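Local coordinates for TbiB1 (Thermobaculum terrenum, PDB 5V1V), which binds the leader peptide of a lasso-peptide precursor, probably presenting that precursor to the enzymes that mature it, at residues I6-V19 and G31-E44. Residues are numbered along the deposited sequence; the frame is centred on the assembly and turned at random. Where two conformers were deposited one is given.
Sequences ISDAVVSAHIDDEV and GLDAVGSRIWSLLE. With ZN (zinc ion), chain E.
In this PqqD-like winged-helix fold, the three-stranded sheet packs against helix 34-44, and Trp40 lies between them, with a zinc site off the side of its indole. Ile6 lays CD1 over one face of the indole, 3.8 Å from the centroid of the six-membered ring, while its CG2 meets Trp40 CZ2 at 3.6 Å. Val10 CG1 comes obliquely to Trp40 CZ2 at 3.8 Å. With CG anti to the backbone N (chi1 -174°), the indole reaches the strand, where Trp40 NE1 donates to Ser12 OG at 2.9 Å, the acceptor 16° out of the ring plane. Shortened to an alanine, this position would probably leave Ile6 and Val10 facing a gap and Ser12 OG without its donor. Beside the indole, His14 NE2 and Glu44 OE1 each bind zinc at 1.9 Å, with a water as third ligand; imidazole and carboxylate planes stand 41° apart, and Val19 CG1 covers one imidazole face. Val19 and Leu32 form an antiparallel hydrogen-bonded pair, and Gly31 extends this sheet to a strand of the bound peptide. Segment 6-19 is thus held to helix 34-44 by apolar contacts on the indole, one indole hydrogen bond and a metal bridge, whose cation would probably offset Glu44's charge.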
# COMPACT_ATOMS: atom_id res chain seq x y z
N ILE A 6 1.75 -2.95 8.71
CA ILE A 6 1.78 -1.49 8.70
C ILE A 6 2.46 -0.97 9.98
O ILE A 6 2.26 -1.52 11.07
CB ILE A 6 0.36 -0.92 8.56
CG1 ILE A 6 -0.17 -1.27 7.17
CG2 ILE A 6 0.31 0.57 8.88
CD1 ILE A 6 -1.66 -1.06 7.05
N SER A 7 3.28 0.07 9.84
CA SER A 7 3.92 0.68 11.00
C SER A 7 2.88 1.16 12.01
O SER A 7 1.87 1.77 11.63
CB SER A 7 4.80 1.85 10.57
OG SER A 7 5.17 2.65 11.68
N ASP A 8 3.17 0.94 13.29
CA ASP A 8 2.30 1.42 14.37
C ASP A 8 2.26 2.95 14.45
O ASP A 8 1.42 3.51 15.15
CB ASP A 8 2.74 0.84 15.72
CG ASP A 8 2.43 -0.64 15.84
OD1 ASP A 8 1.42 -1.10 15.28
OD2 ASP A 8 3.22 -1.34 16.51
N ALA A 9 3.18 3.62 13.75
CA ALA A 9 3.24 5.08 13.75
C ALA A 9 2.38 5.74 12.66
O ALA A 9 2.33 6.96 12.58
CB ALA A 9 4.68 5.54 13.64
N VAL A 10 1.70 4.93 11.86
CA VAL A 10 0.95 5.44 10.71
C VAL A 10 -0.54 5.56 11.02
O VAL A 10 -1.16 4.63 11.53
CB VAL A 10 1.18 4.56 9.46
CG1 VAL A 10 0.34 5.04 8.29
CG2 VAL A 10 2.65 4.61 9.05
N VAL A 11 -1.09 6.74 10.71
CA VAL A 11 -2.52 7.00 10.74
C VAL A 11 -3.05 6.96 9.29
O VAL A 11 -2.45 7.56 8.40
CB VAL A 11 -2.81 8.39 11.37
CG1 VAL A 11 -4.30 8.71 11.32
CG2 VAL A 11 -2.32 8.45 12.81
N SER A 12 -4.16 6.26 9.07
CA SER A 12 -4.77 6.17 7.74
C SER A 12 -6.11 6.88 7.72
O SER A 12 -6.96 6.65 8.59
CB SER A 12 -4.98 4.71 7.33
OG SER A 12 -3.78 3.98 7.37
N ALA A 13 -6.31 7.73 6.72
CA ALA A 13 -7.54 8.51 6.57
C ALA A 13 -8.12 8.22 5.18
O ALA A 13 -7.61 8.72 4.18
CB ALA A 13 -7.24 9.99 6.72
N HIS A 14 -9.18 7.43 5.12
CA HIS A 14 -9.81 7.11 3.85
C HIS A 14 -10.75 8.21 3.40
O HIS A 14 -11.52 8.75 4.19
CB HIS A 14 -10.61 5.82 3.94
CG HIS A 14 -9.78 4.59 4.08
ND1 HIS A 14 -9.38 3.83 3.00
CD2 HIS A 14 -9.27 3.98 5.17
CE1 HIS A 14 -8.66 2.81 3.42
NE2 HIS A 14 -8.58 2.88 4.74
N ILE A 15 -10.66 8.53 2.12
CA ILE A 15 -11.55 9.50 1.50
C ILE A 15 -11.92 8.93 0.13
O ILE A 15 -11.08 8.91 -0.78
CB ILE A 15 -10.90 10.89 1.41
CG1 ILE A 15 -10.59 11.41 2.83
CG2 ILE A 15 -11.80 11.88 0.68
CD1 ILE A 15 -9.53 12.48 2.91
N ASP A 16 -13.16 8.46 0.01
CA ASP A 16 -13.69 7.76 -1.18
C ASP A 16 -12.70 7.55 -2.33
O ASP A 16 -12.35 8.49 -3.05
CB ASP A 16 -14.96 8.47 -1.68
CG ASP A 16 -15.76 7.64 -2.68
OD1 ASP A 16 -15.66 6.40 -2.66
OD2 ASP A 16 -16.50 8.25 -3.49
N ASP A 17 -12.26 6.29 -2.48
CA ASP A 17 -11.28 5.85 -3.51
C ASP A 17 -9.85 5.89 -2.97
O ASP A 17 -9.05 4.99 -3.23
CB ASP A 17 -11.41 6.65 -4.82
CG ASP A 17 -10.45 6.17 -5.92
OD1 ASP A 17 -10.15 4.95 -5.99
OD2 ASP A 17 -10.00 7.01 -6.74
N GLU A 18 -9.55 6.94 -2.21
CA GLU A 18 -8.18 7.24 -1.82
C GLU A 18 -7.93 7.03 -0.33
O GLU A 18 -8.85 6.86 0.47
CB GLU A 18 -7.83 8.68 -2.20
CG GLU A 18 -7.84 8.96 -3.70
CD GLU A 18 -7.59 10.42 -4.05
OE1 GLU A 18 -8.04 11.30 -3.29
OE2 GLU A 18 -6.94 10.68 -5.09
N VAL A 19 -6.65 7.03 0.04
CA VAL A 19 -6.23 7.01 1.44
C VAL A 19 -5.12 8.02 1.60
O VAL A 19 -4.18 8.06 0.81
CB VAL A 19 -5.67 5.65 1.91
CG1 VAL A 19 -5.71 5.58 3.43
CG2 VAL A 19 -6.42 4.48 1.31
N GLY A 31 -0.30 9.91 -0.26
CA GLY A 31 -1.58 9.54 -0.83
C GLY A 31 -1.50 8.24 -1.60
O GLY A 31 -0.49 7.95 -2.25
N LEU A 32 -2.58 7.47 -1.51
CA LEU A 32 -2.76 6.27 -2.30
C LEU A 32 -4.10 6.36 -3.00
O LEU A 32 -5.04 6.96 -2.50
CB LEU A 32 -2.76 5.02 -1.41
CG LEU A 32 -1.50 4.73 -0.59
CD1 LEU A 32 -1.75 3.55 0.34
CD2 LEU A 32 -0.33 4.44 -1.52
N ASP A 33 -4.17 5.74 -4.17
CA ASP A 33 -5.42 5.69 -4.93
C ASP A 33 -5.60 4.31 -5.55
O ASP A 33 -4.65 3.52 -5.59
CB ASP A 33 -5.47 6.79 -6.00
CG ASP A 33 -4.43 6.60 -7.10
OD1 ASP A 33 -3.40 5.93 -6.86
OD2 ASP A 33 -4.64 7.13 -8.21
N ALA A 34 -6.82 4.02 -5.99
CA ALA A 34 -7.12 2.81 -6.76
C ALA A 34 -6.48 1.54 -6.18
O ALA A 34 -6.81 1.14 -5.07
CB ALA A 34 -6.73 3.02 -8.22
N VAL A 35 -5.59 0.91 -6.95
CA VAL A 35 -4.99 -0.36 -6.53
C VAL A 35 -4.10 -0.19 -5.29
O VAL A 35 -4.12 -1.04 -4.41
CB VAL A 35 -4.21 -1.04 -7.69
CG1 VAL A 35 -3.59 -2.35 -7.22
CG2 VAL A 35 -5.11 -1.28 -8.89
N GLY A 36 -3.35 0.91 -5.22
CA GLY A 36 -2.53 1.19 -4.02
C GLY A 36 -3.36 1.25 -2.75
O GLY A 36 -2.98 0.70 -1.71
N SER A 37 -4.50 1.93 -2.85
CA SER A 37 -5.44 2.02 -1.73
C SER A 37 -6.00 0.66 -1.36
O SER A 37 -6.14 0.34 -0.18
CB SER A 37 -6.58 2.98 -2.06
OG SER A 37 -6.10 4.30 -2.15
N ARG A 38 -6.31 -0.15 -2.37
CA ARG A 38 -6.82 -1.49 -2.12
C ARG A 38 -5.77 -2.37 -1.42
O ARG A 38 -6.09 -3.07 -0.45
CB ARG A 38 -7.32 -2.17 -3.40
CG ARG A 38 -7.91 -3.55 -3.17
CD ARG A 38 -9.22 -3.54 -2.40
NE ARG A 38 -9.71 -4.90 -2.20
CZ ARG A 38 -10.05 -5.44 -1.04
NH1 ARG A 38 -10.01 -4.73 0.08
NH2 ARG A 38 -10.48 -6.69 -1.01
N ILE A 39 -4.54 -2.32 -1.91
CA ILE A 39 -3.44 -3.03 -1.26
C ILE A 39 -3.29 -2.57 0.19
O ILE A 39 -3.15 -3.41 1.09
CB ILE A 39 -2.12 -2.89 -2.04
CG1 ILE A 39 -2.25 -3.62 -3.38
CG2 ILE A 39 -0.96 -3.44 -1.21
CD1 ILE A 39 -1.19 -3.21 -4.38
N TRP A 40 -3.34 -1.26 0.44
CA TRP A 40 -3.23 -0.77 1.80
C TRP A 40 -4.33 -1.33 2.69
O TRP A 40 -4.07 -1.79 3.81
CB TRP A 40 -3.24 0.75 1.81
CG TRP A 40 -2.97 1.32 3.17
CD1 TRP A 40 -3.91 1.76 4.06
CD2 TRP A 40 -1.69 1.47 3.80
NE1 TRP A 40 -3.28 2.18 5.21
CE2 TRP A 40 -1.93 2.02 5.08
CE3 TRP A 40 -0.37 1.20 3.42
CZ2 TRP A 40 -0.90 2.31 5.98
CZ3 TRP A 40 0.66 1.50 4.32
CH2 TRP A 40 0.38 2.05 5.58
N SER A 41 -5.56 -1.34 2.18
CA SER A 41 -6.68 -1.89 2.95
C SER A 41 -6.47 -3.36 3.31
O SER A 41 -6.80 -3.79 4.43
CB SER A 41 -7.99 -1.69 2.19
OG SER A 41 -8.30 -0.32 2.07
N LEU A 42 -5.91 -4.12 2.38
CA LEU A 42 -5.60 -5.53 2.64
C LEU A 42 -4.47 -5.68 3.67
O LEU A 42 -4.53 -6.56 4.53
CB LEU A 42 -5.25 -6.25 1.33
CG LEU A 42 -6.42 -6.40 0.35
CD1 LEU A 42 -5.94 -6.55 -1.09
CD2 LEU A 42 -7.31 -7.57 0.75
N LEU A 43 -3.45 -4.82 3.59
CA LEU A 43 -2.40 -4.80 4.61
C LEU A 43 -2.99 -4.48 5.99
O LEU A 43 -2.59 -5.07 7.00
CB LEU A 43 -1.30 -3.80 4.26
CG LEU A 43 -0.39 -4.18 3.09
CD1 LEU A 43 0.40 -2.95 2.68
CD2 LEU A 43 0.53 -5.34 3.42
N GLU A 44 -3.93 -3.54 6.04
CA GLU A 44 -4.61 -3.20 7.29
C GLU A 44 -5.29 -4.40 7.93
O GLU A 44 -5.36 -4.50 9.16
CB GLU A 44 -5.61 -2.07 7.07
CG GLU A 44 -4.96 -0.73 6.80
CD GLU A 44 -5.94 0.39 6.55
OE1 GLU A 44 -6.84 0.23 5.70
OE2 GLU A 44 -5.81 1.45 7.18
ZN ZN E . -8.40 1.36 5.94
O HOH W 1 -0.74 -4.53 8.97
O HOH W 2 -9.33 1.78 -4.22
O HOH W 3 -9.64 -0.05 5.42